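Local coordinates for protein tRNA-5-methyluridine(54) 2-sulfurtransferase (Pyrococcus horikoshii, PDB 3VRH) that catalyses the ATP-dependent 2-thiolation of 5-methyluridine 54 in the T loop of tRNA, which stabilises tRNA against heat in thermophilic microorganisms, at residues Ser35-Arg40 with Leu196-Glu201; Cys76-Leu81 with Lys89-Ala94; Pro181-Gln186 with Ile190-Pro195. All coordinates share one frame; numbering follows the deposited sequence.

Contact 1 of 3, residues Ser35-Arg40 with Leu196-Glu201; sequences SRTIER and LYEVTE
Glu198 reaches from a tight turn to the last turns of helix 23-40, where its two carboxylate oxygens are divided between Thr37 and Arg40. On the neutral side, OE1 of Glu198 lies 2.8 Å from OG1 of Thr37. The single hydroxyl proton of Thr37 also has the carbonyl oxygen of Lys33, one turn earlier in the helix, within reach. The two side chains run past each other in opposite directions, and CG of Glu198 comes to 3.5 Å from the same hydroxyl oxygen. A water adds a second polar link: it donates to Thr37 OG1 at 2.8 Å and accepts from the backbone N of Glu198 at 3.0 Å, linking the hydroxyl to the side chain of Glu198 directly and to its main chain through the water.

The charged component is looser. Glu198 OE2 sits over one face of the Arg40 guanidinium, displaced toward its rim and 3.4 Å from NH2 of Arg40, with the two planes 86° apart. No N-H points at the oxygen, and the salt bridge therefore rests on charge alone. Arg40 arrives there by a bend in its chain at chi3 (61°).

Apolar contact is slight. CG2 of Thr37, anti to the backbone N, touches CB of Tyr197 at 4.0 Å, while the phenol continues away to a hydrogen bond with Glu160.

A type I beta turn from Leu196 to Val199 shapes the loop, and Thr200 N-caps the following helix 201-211 through Glu203 N. The contact thus fastens the C-terminal end of helix 23-40 to the link between strand 191-193 and helix 201-211, with Leu196 and Val199 packing on helix 23-40 and Tyr197 on helix 245-256.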
ATOM      1  N   SER A  35      22.539  17.462   1.749  1.00 26.54           N
ATOM      2  CA  SER A  35      23.807  17.174   2.412  1.00 28.50           C
ATOM      3  C   SER A  35      23.616  16.251   3.630  1.00 28.55           C
ATOM      4  O   SER A  35      24.376  15.306   3.841  1.00 30.85           O
ATOM      5  CB  SER A  35      24.467  18.469   2.846  1.00 24.66           C
ATOM      6  OG  SER A  35      25.700  18.162   3.432  1.00 34.29           O
ATOM      7  N   ARG A  36      22.587  16.530   4.416  1.00 30.60           N
ATOM      8  CA  ARG A  36      22.226  15.673   5.550  1.00 33.58           C
ATOM      9  C   ARG A  36      21.920  14.246   5.115  1.00 32.58           C
ATOM     10  O   ARG A  36      22.322  13.291   5.778  1.00 31.81           O
ATOM     11  CB  ARG A  36      21.047  16.269   6.318  1.00 36.73           C
ATOM     12  CG  ARG A  36      21.434  17.545   7.077  1.00 44.31           C
ATOM     13  CD  ARG A  36      20.230  18.411   7.486  1.00 44.98           C
ATOM     14  NE  ARG A  36      20.680  19.666   8.098  1.00 56.97           N
ATOM     15  CZ  ARG A  36      19.912  20.738   8.285  1.00 58.09           C
ATOM     16  NH1 ARG A  36      18.637  20.724   7.907  1.00 55.91           N
ATOM     17  NH2 ARG A  36      20.422  21.831   8.848  1.00 60.85           N
ATOM     18  N   THR A  37      21.242  14.108   3.982  1.00 27.38           N
ATOM     19  CA  THR A  37      20.910  12.793   3.444  1.00 29.47           C
ATOM     20  C   THR A  37      22.132  12.010   3.019  1.00 29.22           C
ATOM     21  O   THR A  37      22.243  10.823   3.324  1.00 30.43           O
ATOM     22  CB  THR A  37      19.955  12.893   2.239  1.00 26.30           C
ATOM     23  OG1 THR A  37      18.763  13.561   2.648  1.00 25.34           O
ATOM     24  CG2 THR A  37      19.603  11.509   1.721  1.00 19.87           C
ATOM     25  N   ILE A  38      23.050  12.671   2.313  1.00 25.54           N
ATOM     26  CA  ILE A  38      24.280  12.027   1.891  1.00 25.60           C
ATOM     27  C   ILE A  38      25.070  11.522   3.106  1.00 30.73           C
ATOM     28  O   ILE A  38      25.552  10.392   3.123  1.00 29.34           O
ATOM     29  CB  ILE A  38      25.142  12.995   1.070  1.00 32.78           C
ATOM     30  CG1 ILE A  38      24.407  13.384  -0.216  1.00 28.97           C
ATOM     31  CG2 ILE A  38      26.512  12.377   0.775  1.00 27.81           C
ATOM     32  CD1 ILE A  38      25.048  14.554  -0.942  1.00 26.52           C
ATOM     33  N   GLU A  39      25.187  12.375   4.115  1.00 31.41           N
ATOM     34  CA  GLU A  39      25.851  12.038   5.372  1.00 36.40           C
ATOM     35  C   GLU A  39      25.204  10.850   6.085  1.00 36.31           C
ATOM     36  O   GLU A  39      25.873   9.868   6.403  1.00 40.47           O
ATOM     37  CB  GLU A  39      25.798  13.252   6.293  1.00 35.08           C
ATOM     38  CG  GLU A  39      26.693  13.186   7.499  1.00 47.75           C
ATOM     39  CD  GLU A  39      26.958  14.573   8.066  1.00 61.78           C
ATOM     40  OE1 GLU A  39      25.974  15.325   8.285  1.00 60.02           O
ATOM     41  OE2 GLU A  39      28.146  14.921   8.264  1.00 64.51           O
ATOM     42  N   ARG A  40      23.904  10.939   6.333  1.00 35.71           N
ATOM     43  CA  ARG A  40      23.212   9.922   7.118  1.00 36.46           C
ATOM     44  C   ARG A  40      23.340   8.527   6.541  1.00 41.57           C
ATOM     45  O   ARG A  40      23.503   7.553   7.286  1.00 36.62           O
ATOM     46  CB  ARG A  40      21.732  10.250   7.224  1.00 41.28           C
ATOM     47  CG  ARG A  40      21.444  11.500   7.993  1.00 48.82           C
ATOM     48  CD  ARG A  40      20.081  12.012   7.634  1.00 46.89           C
ATOM     49  NE  ARG A  40      19.068  11.026   7.975  1.00 52.61           N
ATOM     50  CZ  ARG A  40      17.869  11.355   8.423  1.00 53.16           C
ATOM     51  NH1 ARG A  40      16.990  10.413   8.719  1.00 60.30           N
ATOM     52  NH2 ARG A  40      17.562  12.636   8.572  1.00 51.30           N
ATOM     53  N   LEU A 196      18.390  12.876  -3.326  1.00 22.11           N
ATOM     54  CA  LEU A 196      17.165  13.623  -3.105  1.00 25.20           C
ATOM     55  C   LEU A 196      16.132  12.783  -2.343  1.00 26.19           C
ATOM     56  O   LEU A 196      14.950  13.125  -2.312  1.00 24.11           O
ATOM     57  CB  LEU A 196      16.568  14.079  -4.432  1.00 22.97           C
ATOM     58  CG  LEU A 196      17.438  14.970  -5.322  1.00 27.45           C
ATOM     59  CD1 LEU A 196      16.574  15.563  -6.432  1.00 21.02           C
ATOM     60  CD2 LEU A 196      18.161  16.071  -4.506  1.00 21.16           C
ATOM     61  N   TYR A 197      16.597  11.702  -1.723  1.00 20.98           N
ATOM     62  CA  TYR A 197      15.718  10.786  -0.987  1.00 22.97           C
ATOM     63  C   TYR A 197      14.738  11.444  -0.022  1.00 24.84           C
ATOM     64  O   TYR A 197      13.627  10.956   0.145  1.00 23.54           O
ATOM     65  CB  TYR A 197      16.541   9.738  -0.224  1.00 20.65           C
ATOM     66  CG  TYR A 197      15.785   8.451   0.064  1.00 27.25           C
ATOM     67  CD1 TYR A 197      15.514   7.537  -0.959  1.00 23.29           C
ATOM     68  CD2 TYR A 197      15.366   8.137   1.359  1.00 22.86           C
ATOM     69  CE1 TYR A 197      14.817   6.356  -0.708  1.00 22.99           C
ATOM     70  CE2 TYR A 197      14.685   6.952   1.629  1.00 28.02           C
ATOM     71  CZ  TYR A 197      14.410   6.059   0.592  1.00 28.52           C
ATOM     72  OH  TYR A 197      13.721   4.870   0.862  1.00 28.21           O
ATOM     73  N   GLU A 198      15.139  12.544   0.612  1.00 24.13           N
ATOM     74  CA  GLU A 198      14.333  13.099   1.699  1.00 25.07           C
ATOM     75  C   GLU A 198      13.670  14.428   1.379  1.00 24.18           C
ATOM     76  O   GLU A 198      12.971  15.003   2.234  1.00 24.40           O
ATOM     77  CB  GLU A 198      15.149  13.216   2.996  1.00 25.71           C
ATOM     78  CG  GLU A 198      15.749  11.891   3.452  1.00 31.47           C
ATOM     79  CD  GLU A 198      16.420  11.999   4.808  1.00 38.63           C
ATOM     80  OE1 GLU A 198      17.624  12.326   4.853  1.00 32.63           O
ATOM     81  OE2 GLU A 198      15.737  11.764   5.828  1.00 42.21           O
ATOM     82  N   VAL A 199      13.892  14.928   0.165  1.00 23.49           N
ATOM     83  CA  VAL A 199      13.191  16.129  -0.269  1.00 24.55           C
ATOM     84  C   VAL A 199      11.934  15.713  -1.039  1.00 24.15           C
ATOM     85  O   VAL A 199      11.896  14.641  -1.647  1.00 25.65           O
ATOM     86  CB  VAL A 199      14.072  17.066  -1.129  1.00 21.19           C
ATOM     87  CG1 VAL A 199      15.186  17.660  -0.307  1.00 21.84           C
ATOM     88  CG2 VAL A 199      14.626  16.313  -2.346  1.00 24.91           C
ATOM     89  N   THR A 200      10.907  16.554  -1.002  1.00 21.65           N
ATOM     90  CA  THR A 200       9.651  16.235  -1.657  1.00 26.33           C
ATOM     91  C   THR A 200       9.686  16.712  -3.106  1.00 24.22           C
ATOM     92  O   THR A 200      10.536  17.520  -3.485  1.00 24.88           O
ATOM     93  CB  THR A 200       8.462  16.904  -0.944  1.00 27.27           C
ATOM     94  OG1 THR A 200       8.558  18.324  -1.108  1.00 22.39           O
ATOM     95  CG2 THR A 200       8.436  16.549   0.561  1.00 25.49           C
ATOM     96  N   GLU A 201       8.762  16.209  -3.914  1.00 22.98           N
ATOM     97  CA  GLU A 201       8.690  16.594  -5.309  1.00 24.07           C
ATOM     98  C   GLU A 201       8.373  18.079  -5.425  1.00 25.07           C
ATOM     99  O   GLU A 201       8.892  18.781  -6.290  1.00 22.90           O
ATOM    100  CB  GLU A 201       7.663  15.750  -6.076  1.00 24.83           C
ATOM    101  CG  GLU A 201       7.639  16.104  -7.563  1.00 23.67           C
ATOM    102  CD  GLU A 201       7.066  15.021  -8.445  1.00 27.66           C
ATOM    103  OE1 GLU A 201       6.509  14.029  -7.923  1.00 32.53           O
ATOM    104  OE2 GLU A 201       7.182  15.160  -9.674  1.00 30.72           O
TER
HETATM  105  O   HOH W   1      17.442  14.386   0.370  1.00 23.33           O

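Contact 2 of 3, residues Cys76-Leu81 with Lys89-Ala94; sequences CLHINL and KSEEYA
The imidazole of His78 lies obliquely against Glu91 and Ala94. Its ND1 lies 3.6 Å from the CB of Ala94, and at the far end of the ring NE2 comes to 3.4 Å from the CA of Glu91; Ser90 O is more distant. Helix backbone, the Ala94 methyl and the first carbons of the Glu91 side chain thus form the surface against which the ring rests. ND1 is hydrogen-bonded to the carbonyl oxygen of Val54, a bond that would favour this rotation of the ring.

The Asn80 amide and the Glu91 carboxylate stand 76° apart. ND2 of Asn80 donates to OE1 of Glu91 at 2.8 Å in a nearly straight bond (167°). The acceptor lies in the amide plane, whereas the donor approaches from above the carboxylate plane. Glu91 gets there with an extended chain whose CG is anti to the backbone N, passing His78 CD2 at 3.8 Å from its CG. Arg109 forms a salt bridge with Glu91 OE2 and probably offsets the charge of the buried carboxylate, and Asn80 OD1 accepts from Gly82 N.

The axes of strand 76-80 and helix 89-94 come within 8.9 Å and run antiparallel. They belong to strand 73-80 and helix 87-101, the first half of a beta-alpha-beta crossover completed by strand 105-109. On the other side of the strand, the ATP-binding Ile79 packs against helix 127-145.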
ATOM      1  N   CYS A  76      27.965  14.407 -16.069  1.00 25.07           N
ATOM      2  CA  CYS A  76      26.604  14.023 -16.388  1.00 27.40           C
ATOM      3  C   CYS A  76      26.539  13.216 -17.658  1.00 29.50           C
ATOM      4  O   CYS A  76      27.382  13.367 -18.552  1.00 25.70           O
ATOM      5  CB  CYS A  76      25.712  15.253 -16.492  1.00 24.49           C
ATOM      6  SG  CYS A  76      25.770  16.255 -15.011  1.00 25.25           S
ATOM      7  N   LEU A  77      25.541  12.341 -17.718  1.00 22.55           N
ATOM      8  CA  LEU A  77      25.286  11.541 -18.898  1.00 21.97           C
ATOM      9  C   LEU A  77      23.831  11.707 -19.305  1.00 27.35           C
ATOM     10  O   LEU A  77      22.928  11.510 -18.486  1.00 26.54           O
ATOM     11  CB  LEU A  77      25.566  10.065 -18.619  1.00 25.41           C
ATOM     12  CG  LEU A  77      25.000   9.077 -19.644  1.00 24.24           C
ATOM     13  CD1 LEU A  77      25.711   9.220 -20.978  1.00 25.83           C
ATOM     14  CD2 LEU A  77      25.090   7.637 -19.135  1.00 25.21           C
ATOM     15  N   HIS A  78      23.603  12.059 -20.568  1.00 22.94           N
ATOM     16  CA  HIS A  78      22.250  12.120 -21.093  1.00 22.99           C
ATOM     17  C   HIS A  78      22.041  11.009 -22.084  1.00 25.68           C
ATOM     18  O   HIS A  78      22.802  10.876 -23.036  1.00 26.40           O
ATOM     19  CB  HIS A  78      21.976  13.447 -21.783  1.00 25.55           C
ATOM     20  CG  HIS A  78      20.668  13.479 -22.504  1.00 24.10           C
ATOM     21  ND1 HIS A  78      19.459  13.524 -21.845  1.00 23.75           N
ATOM     22  CD2 HIS A  78      20.378  13.458 -23.826  1.00 22.07           C
ATOM     23  CE1 HIS A  78      18.478  13.534 -22.730  1.00 26.42           C
ATOM     24  NE2 HIS A  78      19.010  13.503 -23.940  1.00 25.46           N
ATOM     25  N   ILE A  79      20.998  10.219 -21.875  1.00 19.06           N
ATOM     26  CA  ILE A  79      20.727   9.121 -22.777  1.00 23.57           C
ATOM     27  C   ILE A  79      19.544   9.491 -23.652  1.00 26.97           C
ATOM     28  O   ILE A  79      18.396   9.533 -23.197  1.00 27.56           O
ATOM     29  CB  ILE A  79      20.480   7.809 -22.010  1.00 27.63           C
ATOM     30  CG1 ILE A  79      21.748   7.418 -21.246  1.00 24.65           C
ATOM     31  CG2 ILE A  79      20.017   6.689 -22.958  1.00 24.50           C
ATOM     32  CD1 ILE A  79      21.516   6.366 -20.159  1.00 28.47           C
ATOM     33  N   ASN A  80      19.864   9.783 -24.910  1.00 28.26           N
ATOM     34  CA  ASN A  80      18.914  10.224 -25.911  1.00 27.86           C
ATOM     35  C   ASN A  80      18.132   9.007 -26.440  1.00 26.29           C
ATOM     36  O   ASN A  80      18.720   8.059 -26.962  1.00 23.99           O
ATOM     37  CB  ASN A  80      19.684  10.985 -27.008  1.00 24.37           C
ATOM     38  CG  ASN A  80      18.799  11.441 -28.161  1.00 27.94           C
ATOM     39  OD1 ASN A  80      17.923  10.711 -28.624  1.00 29.24           O
ATOM     40  ND2 ASN A  80      19.034  12.658 -28.632  1.00 25.48           N
ATOM     41  N   LEU A  81      16.806   9.044 -26.289  1.00 27.34           N
ATOM     42  CA  LEU A  81      15.958   7.869 -26.547  1.00 28.99           C
ATOM     43  C   LEU A  81      15.649   7.660 -28.025  1.00 26.15           C
ATOM     44  O   LEU A  81      15.100   6.637 -28.410  1.00 26.94           O
ATOM     45  CB  LEU A  81      14.658   7.934 -25.732  1.00 25.85           C
ATOM     46  CG  LEU A  81      14.838   8.205 -24.237  1.00 31.09           C
ATOM     47  CD1 LEU A  81      13.489   8.135 -23.498  1.00 37.26           C
ATOM     48  CD2 LEU A  81      15.857   7.238 -23.637  1.00 29.19           C
ATOM     49  N   LYS A  89      14.562  17.977 -28.460  1.00 28.15           N
ATOM     50  CA  LYS A  89      14.274  19.009 -27.462  1.00 27.66           C
ATOM     51  C   LYS A  89      14.755  18.568 -26.078  1.00 25.08           C
ATOM     52  O   LYS A  89      15.304  19.376 -25.328  1.00 25.96           O
ATOM     53  CB  LYS A  89      12.784  19.410 -27.432  1.00 23.99           C
ATOM     54  CG  LYS A  89      12.496  20.555 -26.447  1.00 26.57           C
ATOM     55  CD  LYS A  89      11.000  20.912 -26.289  1.00 31.06           C
ATOM     56  CE  LYS A  89      10.452  21.664 -27.506  1.00 31.39           C
ATOM     57  NZ  LYS A  89      11.330  22.821 -27.871  1.00 30.72           N
ATOM     58  N   SER A  90      14.577  17.287 -25.754  1.00 26.58           N
ATOM     59  CA  SER A  90      15.031  16.749 -24.458  1.00 26.25           C
ATOM     60  C   SER A  90      16.547  16.863 -24.271  1.00 24.54           C
ATOM     61  O   SER A  90      17.032  17.270 -23.210  1.00 25.76           O
ATOM     62  CB  SER A  90      14.595  15.288 -24.276  1.00 25.34           C
ATOM     63  OG  SER A  90      13.164  15.163 -24.219  1.00 30.17           O
ATOM     64  N   GLU A  91      17.296  16.462 -25.288  1.00 22.08           N
ATOM     65  CA  GLU A  91      18.738  16.602 -25.240  1.00 20.91           C
ATOM     66  C   GLU A  91      19.132  18.068 -25.073  1.00 24.22           C
ATOM     67  O   GLU A  91      20.064  18.373 -24.341  1.00 25.20           O
ATOM     68  CB  GLU A  91      19.373  16.036 -26.507  1.00 23.91           C
ATOM     69  CG  GLU A  91      20.887  16.076 -26.487  1.00 29.14           C
ATOM     70  CD  GLU A  91      21.517  15.365 -27.672  1.00 28.83           C
ATOM     71  OE1 GLU A  91      21.263  14.152 -27.854  1.00 26.97           O
ATOM     72  OE2 GLU A  91      22.267  16.026 -28.410  1.00 23.33           O
ATOM     73  N   GLU A  92      18.412  18.972 -25.742  1.00 23.31           N
ATOM     74  CA  GLU A  92      18.730  20.388 -25.645  1.00 28.67           C
ATOM     75  C   GLU A  92      18.536  20.905 -24.228  1.00 24.11           C
ATOM     76  O   GLU A  92      19.339  21.708 -23.758  1.00 23.30           O
ATOM     77  CB  GLU A  92      17.926  21.233 -26.648  1.00 29.27           C
ATOM     78  CG  GLU A  92      18.338  21.056 -28.110  1.00 30.44           C
ATOM     79  CD  GLU A  92      19.845  21.212 -28.332  1.00 44.91           C
ATOM     80  OE1 GLU A  92      20.423  22.226 -27.858  1.00 48.04           O
ATOM     81  OE2 GLU A  92      20.454  20.315 -28.973  1.00 38.56           O
ATOM     82  N   TYR A  93      17.480  20.439 -23.555  1.00 25.08           N
ATOM     83  CA  TYR A  93      17.225  20.800 -22.156  1.00 22.45           C
ATOM     84  C   TYR A  93      18.351  20.287 -21.232  1.00 23.88           C
ATOM     85  O   TYR A  93      18.825  20.994 -20.344  1.00 21.56           O
ATOM     86  CB  TYR A  93      15.834  20.301 -21.703  1.00 23.63           C
ATOM     87  CG  TYR A  93      14.757  21.315 -22.021  1.00 27.37           C
ATOM     88  CD1 TYR A  93      14.174  21.363 -23.271  1.00 30.92           C
ATOM     89  CD2 TYR A  93      14.369  22.265 -21.086  1.00 27.40           C
ATOM     90  CE1 TYR A  93      13.222  22.320 -23.584  1.00 31.99           C
ATOM     91  CE2 TYR A  93      13.412  23.219 -21.387  1.00 32.19           C
ATOM     92  CZ  TYR A  93      12.839  23.245 -22.640  1.00 33.02           C
ATOM     93  OH  TYR A  93      11.891  24.199 -22.964  1.00 32.00           O
ATOM     94  N   ALA A  94      18.782  19.055 -21.459  1.00 23.14           N
ATOM     95  CA  ALA A  94      19.872  18.494 -20.683  1.00 23.87           C
ATOM     96  C   ALA A  94      21.167  19.298 -20.908  1.00 23.53           C
ATOM     97  O   ALA A  94      21.860  19.638 -19.949  1.00 23.37           O
ATOM     98  CB  ALA A  94      20.068  17.024 -21.028  1.00 18.38           C
TER

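Contact 3 of 3, residues Pro181-Gln186 with Ile190-Pro195; sequences PILPQQ and IKKVKP
Leu183 and Lys192 exchange two backbone hydrogen bonds, making them the antiparallel hydrogen-bonded pair of a short ladder. Leu183 N reaches Lys192 O at 2.8 Å, almost straight (174°), and Lys192 N returns to Leu183 O at 3.0 Å. A third bond, from Lys194 N to Pro181 O at 2.9 Å, is more bent (137°) and continues the pairing past the strand end. CA-H...O contacts fill in between them, as where Val193 CA faces Pro181 O at 3.3 Å.

Ile182 and Val193 form the non-hydrogen-bonded pair. Their side chains lie side by side and point the same way, with Ile182 CG1 4.0 Å from Val193 CG1. CG1 of Ile182 is anti to its backbone N (chi1 -178°), a setting that carries CD1 onward to the aliphatic chain of Lys191, 3.9 Å from its CD. On the other face of the sheet, Leu183 CD1 lies 4.2 Å from Lys192 CB.

The two strands make a beta hairpin at one edge of the mixed sheet of the PP-loop domain. Strand 191-193 runs parallel to strand 150-152, with backbone bonds from Lys191 and Val193 to Ile151, and the hairpin partner 182-183 is one of the sheet's two outermost strands within the chain.

Beyond the ladder, Gln185 turns off beside Lys191, their CB atoms in contact. A water accepts from Lys191 N and donates weakly to Gln185 OE1. The ammonium of Lys191 is held by Leu43 O and by a salt bridge to Glu48. Ile190 rests on helix 127-145, its N bonded to Asn140 OD1. Lys192 packs on Arg136 and Met139 of the same helix, and its side chain is about 7 Å from the bound bicine, while Lys194 lies against Thr153 and His155 of the bicine pocket.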
ATOM      1  N   PRO A 181      17.770   4.410  -0.308  1.00 31.75           N
ATOM      2  CA  PRO A 181      18.589   5.464  -0.922  1.00 27.37           C
ATOM      3  C   PRO A 181      19.897   4.975  -1.532  1.00 30.15           C
ATOM      4  O   PRO A 181      20.598   5.772  -2.180  1.00 28.66           O
ATOM      5  CB  PRO A 181      18.886   6.405   0.250  1.00 26.47           C
ATOM      6  CG  PRO A 181      18.878   5.507   1.463  1.00 32.26           C
ATOM      7  CD  PRO A 181      17.906   4.373   1.162  1.00 29.72           C
ATOM      8  N   ILE A 182      20.234   3.705  -1.341  1.00 29.60           N
ATOM      9  CA  ILE A 182      21.534   3.211  -1.809  1.00 29.96           C
ATOM     10  C   ILE A 182      21.550   1.748  -2.245  1.00 32.32           C
ATOM     11  O   ILE A 182      20.990   0.876  -1.578  1.00 35.42           O
ATOM     12  CB  ILE A 182      22.657   3.459  -0.765  1.00 35.86           C
ATOM     13  CG1 ILE A 182      24.018   2.981  -1.310  1.00 32.13           C
ATOM     14  CG2 ILE A 182      22.298   2.814   0.584  1.00 29.84           C
ATOM     15  CD1 ILE A 182      25.184   3.364  -0.454  1.00 32.68           C
ATOM     16  N   LEU A 183      22.168   1.500  -3.393  1.00 29.24           N
ATOM     17  CA  LEU A 183      22.449   0.153  -3.859  1.00 27.70           C
ATOM     18  C   LEU A 183      23.969   0.025  -3.957  1.00 35.42           C
ATOM     19  O   LEU A 183      24.585   0.531  -4.900  1.00 32.13           O
ATOM     20  CB  LEU A 183      21.786  -0.100  -5.216  1.00 30.90           C
ATOM     21  CG  LEU A 183      20.260   0.080  -5.304  1.00 38.27           C
ATOM     22  CD1 LEU A 183      19.816   0.294  -6.745  1.00 44.83           C
ATOM     23  CD2 LEU A 183      19.490  -1.099  -4.705  1.00 36.33           C
ATOM     24  N   PRO A 184      24.589  -0.632  -2.961  1.00 38.07           N
ATOM     25  CA  PRO A 184      26.052  -0.684  -2.842  1.00 37.36           C
ATOM     26  C   PRO A 184      26.690  -1.303  -4.061  1.00 33.89           C
ATOM     27  O   PRO A 184      26.064  -2.140  -4.706  1.00 33.16           O
ATOM     28  CB  PRO A 184      26.276  -1.589  -1.627  1.00 34.34           C
ATOM     29  CG  PRO A 184      25.015  -1.477  -0.846  1.00 39.18           C
ATOM     30  CD  PRO A 184      23.923  -1.344  -1.857  1.00 36.13           C
ATOM     31  N   GLN A 185      27.911  -0.882  -4.378  1.00 36.71           N
ATOM     32  CA  GLN A 185      28.641  -1.471  -5.491  1.00 41.00           C
ATOM     33  C   GLN A 185      28.718  -2.977  -5.319  1.00 46.69           C
ATOM     34  O   GLN A 185      29.060  -3.462  -4.243  1.00 44.50           O
ATOM     35  CB  GLN A 185      30.053  -0.912  -5.557  1.00 45.55           C
ATOM     36  CG  GLN A 185      30.964  -1.681  -6.503  1.00 47.97           C
ATOM     37  CD  GLN A 185      32.398  -1.648  -6.043  1.00 58.02           C
ATOM     38  OE1 GLN A 185      33.152  -0.721  -6.369  1.00 62.40           O
ATOM     39  NE2 GLN A 185      32.783  -2.653  -5.255  1.00 52.40           N
ATOM     40  N   GLN A 186      28.389  -3.711  -6.376  1.00 47.42           N
ATOM     41  CA  GLN A 186      28.365  -5.163  -6.310  1.00 49.59           C
ATOM     42  C   GLN A 186      28.808  -5.741  -7.642  1.00 49.07           C
ATOM     43  O   GLN A 186      28.016  -5.841  -8.581  1.00 45.11           O
ATOM     44  CB  GLN A 186      26.960  -5.654  -5.945  1.00 57.11           C
ATOM     45  CG  GLN A 186      26.833  -7.159  -5.762  1.00 61.00           C
ATOM     46  CD  GLN A 186      25.448  -7.565  -5.287  1.00 69.85           C
ATOM     47  OE1 GLN A 186      24.642  -6.720  -4.884  1.00 68.39           O
ATOM     48  NE2 GLN A 186      25.164  -8.862  -5.333  1.00 71.59           N
ATOM     49  N   ILE A 190      27.769  -0.675 -10.553  1.00 34.99           N
ATOM     50  CA  ILE A 190      28.293   0.498  -9.869  1.00 28.54           C
ATOM     51  C   ILE A 190      27.332   0.941  -8.772  1.00 29.27           C
ATOM     52  O   ILE A 190      26.120   0.787  -8.915  1.00 26.67           O
ATOM     53  CB  ILE A 190      28.501   1.674 -10.862  1.00 29.88           C
ATOM     54  CG1 ILE A 190      29.417   1.256 -12.013  1.00 30.85           C
ATOM     55  CG2 ILE A 190      29.066   2.891 -10.152  1.00 26.29           C
ATOM     56  CD1 ILE A 190      30.827   0.938 -11.580  1.00 30.86           C
ATOM     57  N   LYS A 191      27.876   1.491  -7.687  1.00 31.93           N
ATOM     58  CA  LYS A 191      27.064   2.031  -6.599  1.00 34.64           C
ATOM     59  C   LYS A 191      26.085   3.085  -7.114  1.00 31.78           C
ATOM     60  O   LYS A 191      26.499   4.041  -7.787  1.00 29.43           O
ATOM     61  CB  LYS A 191      27.947   2.656  -5.509  1.00 31.13           C
ATOM     62  CG  LYS A 191      27.145   3.306  -4.388  1.00 31.92           C
ATOM     63  CD  LYS A 191      27.994   3.657  -3.178  1.00 34.57           C
ATOM     64  CE  LYS A 191      28.925   4.807  -3.484  1.00 34.37           C
ATOM     65  NZ  LYS A 191      29.293   5.568  -2.257  1.00 37.65           N
ATOM     66  N   LYS A 192      24.801   2.899  -6.797  1.00 23.27           N
ATOM     67  CA  LYS A 192      23.743   3.849  -7.155  1.00 31.18           C
ATOM     68  C   LYS A 192      23.158   4.461  -5.898  1.00 28.18           C
ATOM     69  O   LYS A 192      22.786   3.733  -4.973  1.00 29.82           O
ATOM     70  CB  LYS A 192      22.618   3.174  -7.967  1.00 28.54           C
ATOM     71  CG  LYS A 192      22.997   2.867  -9.398  1.00 34.70           C
ATOM     72  CD  LYS A 192      21.881   2.200 -10.210  1.00 34.20           C
ATOM     73  CE  LYS A 192      20.945   3.205 -10.884  1.00 41.20           C
ATOM     74  NZ  LYS A 192      19.922   2.494 -11.724  1.00 37.74           N
ATOM     75  N   VAL A 193      23.071   5.790  -5.874  1.00 23.69           N
ATOM     76  CA  VAL A 193      22.561   6.525  -4.723  1.00 21.88           C
ATOM     77  C   VAL A 193      21.472   7.529  -5.115  1.00 25.36           C
ATOM     78  O   VAL A 193      21.373   7.934  -6.275  1.00 25.09           O
ATOM     79  CB  VAL A 193      23.692   7.258  -3.967  1.00 26.01           C
ATOM     80  CG1 VAL A 193      24.686   6.269  -3.407  1.00 24.94           C
ATOM     81  CG2 VAL A 193      24.395   8.267  -4.891  1.00 25.66           C
ATOM     82  N   LYS A 194      20.662   7.916  -4.132  1.00 24.23           N
ATOM     83  CA  LYS A 194      19.532   8.826  -4.329  1.00 23.72           C
ATOM     84  C   LYS A 194      19.658   9.964  -3.313  1.00 22.37           C
ATOM     85  O   LYS A 194      19.079   9.899  -2.214  1.00 24.71           O
ATOM     86  CB  LYS A 194      18.186   8.074  -4.132  1.00 21.75           C
ATOM     87  CG  LYS A 194      17.911   7.013  -5.189  1.00 26.69           C
ATOM     88  CD  LYS A 194      16.615   6.232  -4.941  1.00 25.12           C
ATOM     89  CE  LYS A 194      16.429   5.178  -6.030  1.00 25.39           C
ATOM     90  NZ  LYS A 194      15.114   4.469  -5.936  1.00 26.95           N
ATOM     91  N   PRO A 195      20.442  10.993  -3.654  1.00 18.77           N
ATOM     92  CA  PRO A 195      20.655  12.138  -2.761  1.00 21.66           C
ATOM     93  C   PRO A 195      19.395  12.962  -2.464  1.00 23.98           C
ATOM     94  O   PRO A 195      19.349  13.675  -1.464  1.00 19.65           O
ATOM     95  CB  PRO A 195      21.670  13.003  -3.533  1.00 24.29           C
ATOM     96  CG  PRO A 195      22.312  12.059  -4.533  1.00 24.10           C
ATOM     97  CD  PRO A 195      21.263  11.068  -4.882  1.00 18.52           C
TER
HETATM   98  O   HOH W   2      30.994   1.853  -7.015  1.00 32.63           O

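Contact 2 is buried throughout, contact 1 partly so, and contact 3 lies at the surface. Contacts 2 and 3 reach the same sheet, but on opposite sides of the chain's centre and with centres 22 Å apart: one sets a helix on a strand, the other pairs two strands. Their chemistry follows, side-chain polarity enclosed in contact 2 against main-chain bonding in contact 3. Contact 1 depends, like contact 2, on a glutamate, yet its charges meet loosely where solvent has access. Contacts 1 and 3 adjoin, since the Pro195 end of the hairpin leads directly into Leu196-Glu201, and Tyr197 CE1 lies 3.6 Å from Pro181 N.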